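Probable transcriptional regulator phnF (Escherichia coli, PDB 2FA1) probably acts as a DNA-binding transcriptional regulator, encoded in the operon for alkylphosphonate uptake and C-P lyase, this chain being its C-terminal effector-binding UTRA domain. Local coordinates at residues R52-V57 against L62-H67; Q79-D82 against D88-R91. One frame throughout, in Å; residues are numbered along the deposited sequence.

Interaction 1. Residues R52-V57 against L62-H67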
loop_
_atom_site.group_PDB
_atom_site.type_symbol
_atom_site.label_atom_id
_atom_site.label_comp_id
_atom_site.label_asym_id
_atom_site.label_seq_id
_atom_site.Cartn_x
_atom_site.Cartn_y
_atom_site.Cartn_z
ATOM N N ARG A 52 12.380 -18.242 -0.738
ATOM C CA ARG A 52 12.117 -17.232 0.285
ATOM C C ARG A 52 13.325 -16.315 0.343
ATOM O O ARG A 52 14.498 -16.795 0.334
ATOM C CB ARG A 52 11.905 -17.955 1.593
ATOM C CG ARG A 52 11.734 -16.913 2.810
ATOM C CD ARG A 52 11.602 -17.747 4.079
ATOM N NE ARG A 52 10.284 -18.453 4.041
ATOM C CZ ARG A 52 9.997 -19.636 4.600
ATOM N NH1 ARG A 52 10.916 -20.387 5.262
ATOM N NH2 ARG A 52 8.752 -20.126 4.458
ATOM N N THR A 53 13.101 -15.008 0.409
ATOM C CA THR A 53 14.258 -14.063 0.479
ATOM C C THR A 53 14.047 -13.189 1.696
ATOM O O THR A 53 12.938 -13.030 2.221
ATOM C CB THR A 53 14.329 -13.141 -0.761
ATOM O OG1 THR A 53 13.096 -12.394 -0.930
ATOM C CG2 THR A 53 14.501 -14.018 -2.137
ATOM N N LEU A 54 15.185 -12.589 2.121
ATOM C CA LEU A 54 15.055 -11.662 3.270
ATOM C C LEU A 54 16.073 -10.525 3.072
ATOM O O LEU A 54 17.225 -10.766 2.655
ATOM C CB LEU A 54 15.501 -12.429 4.482
ATOM C CG LEU A 54 15.351 -11.704 5.836
ATOM C CD1 LEU A 54 13.969 -11.421 6.200
ATOM C CD2 LEU A 54 16.075 -12.466 6.900
ATOM N N ARG A 55 15.611 -9.333 3.441
ATOM C CA ARG A 55 16.528 -8.125 3.412
ATOM C C ARG A 55 16.813 -7.847 4.910
ATOM O O ARG A 55 15.829 -7.760 5.750
ATOM C CB ARG A 55 15.792 -6.989 2.729
ATOM C CG ARG A 55 16.632 -5.695 2.938
ATOM C CD ARG A 55 15.935 -4.431 2.363
ATOM N NE ARG A 55 16.806 -3.257 2.573
ATOM C CZ ARG A 55 16.430 -2.015 2.276
ATOM N NH1 ARG A 55 15.215 -1.796 1.806
ATOM N NH2 ARG A 55 17.253 -1.006 2.465
ATOM N N ARG A 56 18.103 -7.604 5.235
ATOM C CA ARG A 56 18.471 -7.238 6.615
ATOM C C ARG A 56 19.320 -5.998 6.476
ATOM O O ARG A 56 19.953 -5.772 5.418
ATOM C CB ARG A 56 19.363 -8.274 7.221
ATOM C CG ARG A 56 18.654 -9.602 7.528
ATOM C CD ARG A 56 19.670 -10.634 8.272
ATOM N NE ARG A 56 18.917 -11.832 8.662
ATOM C CZ ARG A 56 18.216 -12.017 9.781
ATOM N NH1 ARG A 56 18.233 -11.129 10.805
ATOM N NH2 ARG A 56 17.504 -13.153 9.896
ATOM N N VAL A 57 19.356 -5.244 7.533
ATOM C CA VAL A 57 20.302 -4.081 7.642
ATOM C C VAL A 57 20.958 -4.146 9.027
ATOM O O VAL A 57 20.296 -4.231 10.049
ATOM C CB VAL A 57 19.581 -2.801 7.480
ATOM C CG1 VAL A 57 20.524 -1.610 7.781
ATOM C CG2 VAL A 57 18.944 -2.652 6.047
ATOM N N LEU A 62 14.260 -6.963 7.906
ATOM C CA LEU A 62 13.316 -5.908 7.544
ATOM C C LEU A 62 12.171 -6.384 6.690
ATOM O O LEU A 62 11.045 -5.923 6.835
ATOM C CB LEU A 62 14.061 -4.845 6.753
ATOM C CG LEU A 62 15.081 -4.035 7.544
ATOM C CD1 LEU A 62 15.340 -2.794 6.754
ATOM C CD2 LEU A 62 14.697 -3.730 8.923
ATOM N N CYS A 63 12.502 -7.210 5.687
ATOM C CA CYS A 63 11.510 -7.542 4.647
ATOM C C CYS A 63 11.688 -9.011 4.256
ATOM O O CYS A 63 12.757 -9.390 3.756
ATOM C CB CYS A 63 11.776 -6.678 3.377
ATOM S SG CYS A 63 10.476 -7.187 2.141
ATOM N N LEU A 64 10.661 -9.841 4.482
ATOM C CA LEU A 64 10.752 -11.246 4.146
ATOM C C LEU A 64 9.780 -11.436 2.965
ATOM O O LEU A 64 8.698 -10.910 3.039
ATOM C CB LEU A 64 10.121 -12.010 5.301
ATOM C CG LEU A 64 9.923 -13.502 5.049
ATOM C CD1 LEU A 64 11.367 -14.072 5.193
ATOM C CD2 LEU A 64 8.944 -14.072 6.111
ATOM N N ILE A 65 10.171 -12.159 1.909
ATOM C CA ILE A 65 9.201 -12.410 0.795
ATOM C C ILE A 65 9.229 -13.905 0.478
ATOM O O ILE A 65 10.313 -14.488 0.344
ATOM C CB ILE A 65 9.634 -11.639 -0.446
ATOM C CG1 ILE A 65 9.866 -10.138 -0.132
ATOM C CG2 ILE A 65 8.575 -11.749 -1.615
ATOM C CD1 ILE A 65 10.295 -9.264 -1.327
ATOM N N ASP A 66 8.037 -14.486 0.321
ATOM C CA ASP A 66 7.868 -15.848 -0.150
ATOM C C ASP A 66 7.443 -15.749 -1.587
ATOM O O ASP A 66 6.449 -15.078 -1.845
ATOM C CB ASP A 66 6.859 -16.570 0.716
ATOM C CG ASP A 66 7.497 -16.980 2.052
ATOM O OD1 ASP A 66 8.401 -17.818 2.076
ATOM O OD2 ASP A 66 7.100 -16.420 3.083
ATOM N N HIS A 67 8.170 -16.364 -2.497
ATOM C CA HIS A 67 7.842 -16.249 -3.945
ATOM C C HIS A 67 7.482 -17.702 -4.416
ATOM O O HIS A 67 8.216 -18.632 -4.135
ATOM C CB HIS A 67 9.115 -15.959 -4.702
ATOM C CG HIS A 67 9.782 -14.705 -4.289
ATOM N ND1 HIS A 67 9.618 -13.506 -4.946
ATOM C CD2 HIS A 67 10.723 -14.514 -3.352
ATOM C CE1 HIS A 67 10.388 -12.591 -4.352
ATOM N NE2 HIS A 67 11.073 -13.176 -3.393
HETATM O O HOH W 1 13.534 -10.077 0.646
#
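Arg52 and Asp66 sit opposite each other on neighbouring antiparallel strands, their side chains lying side by side and pointing the same way. From Arg52, CB rests 3.5 Å from Asp66 OD1; CG meets that oxygen and also Leu64 CD1, and CD lies 3.8 Å from each. The chain then bends (chi3 -69°), turning NE onto the syn lone pair of OD1 in a 2.8 Å salt bridge (Arg52 NE to Asp66 OD1), while NH2 adds a weak bond to the same oxygen. The guanidinium and carboxylate planes stand nearly perpendicular, and His50 also bonds OD1. Leu54 shares this face, its CD1 lying 3.8 Å from Leu64 CD1.

On the face of Thr53 and Ile65, the Thr53 hydroxyl reaches the edge of the His67 ring, OG1 to NE2 3.3 Å; Glu143 holds the other ring nitrogen. A water links OG1 to the carbonyl of Cys63. Thr53 and Ile65 exchange both backbone bonds, Thr53 N to Ile65 O measuring 2.8 Å. At the other end, Arg55 O accepts from Leu62 N at 2.8 Å and, weakly, from Cys63 N. Two residues facing one form a classic beta bulge, here within a beta hairpin of the six-stranded antiparallel UTRA sheet.

Interaction 2. Residues Q79-D82 against D88-R91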
loop_
_atom_site.group_PDB
_atom_site.type_symbol
_atom_site.label_atom_id
_atom_site.label_comp_id
_atom_site.label_asym_id
_atom_site.label_seq_id
_atom_site.Cartn_x
_atom_site.Cartn_y
_atom_site.Cartn_z
ATOM N N GLN A 79 16.842 -22.586 -8.647
ATOM C CA GLN A 79 17.637 -23.216 -7.587
ATOM C C GLN A 79 19.032 -22.611 -7.462
ATOM O O GLN A 79 19.595 -22.699 -6.400
ATOM C CB GLN A 79 17.750 -24.710 -7.823
ATOM C CG GLN A 79 18.752 -25.083 -8.917
ATOM C CD GLN A 79 18.647 -26.591 -9.294
ATOM O OE1 GLN A 79 17.715 -27.045 -10.006
ATOM N NE2 GLN A 79 19.674 -27.342 -8.889
ATOM N N ARG A 80 19.513 -21.927 -8.521
ATOM C CA ARG A 80 20.828 -21.288 -8.546
ATOM C C ARG A 80 20.826 -19.876 -8.052
ATOM O O ARG A 80 21.938 -19.256 -7.930
ATOM C CB ARG A 80 21.398 -21.398 -9.972
ATOM C CG ARG A 80 21.666 -22.891 -10.368
ATOM C CD ARG A 80 22.231 -23.095 -11.855
ATOM N NE ARG A 80 22.888 -24.454 -11.964
ATOM C CZ ARG A 80 22.251 -25.636 -12.119
ATOM N NH1 ARG A 80 20.926 -25.736 -12.243
ATOM N NH2 ARG A 80 22.973 -26.776 -12.144
ATOM N N PHE A 81 19.654 -19.333 -7.684
ATOM C CA PHE A 81 19.650 -17.937 -7.132
ATOM C C PHE A 81 20.319 -17.921 -5.763
ATOM O O PHE A 81 20.083 -18.795 -4.980
ATOM C CB PHE A 81 18.213 -17.409 -7.070
ATOM C CG PHE A 81 18.090 -16.090 -6.344
ATOM C CD1 PHE A 81 18.523 -14.927 -6.985
ATOM C CD2 PHE A 81 17.615 -16.061 -5.050
ATOM C CE1 PHE A 81 18.422 -13.664 -6.314
ATOM C CE2 PHE A 81 17.512 -14.807 -4.379
ATOM C CZ PHE A 81 17.920 -13.652 -5.043
ATOM N N ASP A 82 21.145 -16.895 -5.499
ATOM C CA ASP A 82 21.891 -16.821 -4.249
ATOM C C ASP A 82 21.529 -15.554 -3.475
ATOM O O ASP A 82 21.122 -15.630 -2.295
ATOM C CB ASP A 82 23.370 -16.824 -4.658
ATOM C CG ASP A 82 24.319 -16.911 -3.496
ATOM O OD1 ASP A 82 23.887 -17.126 -2.320
ATOM O OD2 ASP A 82 25.543 -16.798 -3.798
ATOM N N ASP A 88 15.669 -9.494 -11.306
ATOM C CA ASP A 88 16.797 -9.197 -12.186
ATOM C C ASP A 88 17.548 -10.514 -12.511
ATOM O O ASP A 88 17.949 -10.718 -13.646
ATOM C CB ASP A 88 17.738 -8.161 -11.579
ATOM C CG ASP A 88 17.119 -6.763 -11.457
ATOM O OD1 ASP A 88 16.093 -6.469 -12.089
ATOM O OD2 ASP A 88 17.707 -5.960 -10.689
ATOM N N PHE A 89 17.744 -11.379 -11.528
ATOM C CA PHE A 89 18.405 -12.662 -11.767
ATOM C C PHE A 89 17.608 -13.475 -12.781
ATOM O O PHE A 89 18.168 -13.968 -13.747
ATOM C CB PHE A 89 18.445 -13.444 -10.466
ATOM C CG PHE A 89 19.075 -14.826 -10.622
ATOM C CD1 PHE A 89 20.429 -14.971 -10.776
ATOM C CD2 PHE A 89 18.263 -15.952 -10.637
ATOM C CE1 PHE A 89 20.973 -16.238 -10.956
ATOM C CE2 PHE A 89 18.827 -17.231 -10.773
ATOM C CZ PHE A 89 20.171 -17.331 -10.914
ATOM N N LEU A 90 16.304 -13.620 -12.558
ATOM C CA LEU A 90 15.478 -14.401 -13.517
ATOM C C LEU A 90 15.577 -13.807 -14.946
ATOM O O LEU A 90 15.731 -14.565 -15.951
ATOM C CB LEU A 90 14.059 -14.342 -13.042
ATOM C CG LEU A 90 13.039 -15.083 -13.930
ATOM C CD1 LEU A 90 13.383 -16.580 -14.105
ATOM C CD2 LEU A 90 11.544 -14.910 -13.465
ATOM N N ARG A 91 15.534 -12.463 -15.019
ATOM C CA ARG A 91 15.581 -11.809 -16.338
ATOM C C ARG A 91 16.924 -12.008 -16.986
ATOM O O ARG A 91 16.970 -12.388 -18.183
ATOM C CB ARG A 91 15.210 -10.313 -16.260
ATOM C CG ARG A 91 15.024 -9.753 -17.721
ATOM C CD ARG A 91 14.936 -8.250 -17.666
ATOM N NE ARG A 91 16.213 -7.793 -17.145
ATOM C CZ ARG A 91 16.409 -7.147 -16.008
ATOM N NH1 ARG A 91 15.379 -6.797 -15.216
ATOM N NH2 ARG A 91 17.662 -6.871 -15.663
#
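Phe81, in the loop that follows helix 75-78, meets Phe89 of helix 86-94 in an aromatic contact that dominates the pairing of residues 79-82 with 88-91. The two rings form an offset edge-to-face pair, with centroids 5.5 Å apart and planes inclined at 62°. Phe81 supplies the edge: its CD1 comes to 3.7 Å from Phe89 CG, close to where the Phe89 ring joins its CB, rather than over the ring centre. With Phe89 CG anti to the backbone N (chi1 178°), the side chain stretches from the helix toward the loop and offers a face to Phe81.

A CH-pi contact works on that ring as well. Phe81 CA lies 4.1 Å from the centroid of the Phe89 ring, 23° off the ring normal, so the Phe81 ring and the loop backbone both pack against the same face of Phe89.

Apolar packing completes the junction, with Phe81 CB 3.8 Å from Phe89 CE2. Beyond the contact, the buried Phe81 side chain also touches Leu51 and Thr53 of strand 47-57.

The backbone of Arg80 adds a separate van der Waals contact, its C atom lying 3.9 Å from Phe89 CZ. The Arg80 guanidinium leads away from the helix and bonds the carbonyl of Pro76.

No hydrogen bond joins the two segments. Within the helix, Arg91 NH1 forms a salt bridge with Asp88 OD1 at 3.2 Å, from above the carboxylate plane and spaced i to i+3. The arrangement is plain structural packing: an edge-to-face phenylalanine pair joins the connection between two helices to the second of them, beside the antiparallel sheet of the UTRA domain.

In the fold
Interactions 1 and 2 lie in series along the chain: the hairpin of strands 47-57 and 60-69 is complete before the chain passes through helix 75-78 to the loop and helix 86-94. Their centres are about 15 Å apart, with interaction 1 nearer the middle of the chain, about 7 Å from its centre against about 14 Å for interaction 2. They nevertheless touch, Thr53 CG2 of the hairpin packing at 3.8 Å on Phe81 CE2 of the loop. Phe81 thus connects helix 86-94 to strand 47-57 of the six-stranded sheet, bringing the central hairpin and the peripheral helical segment together in one UTRA domain.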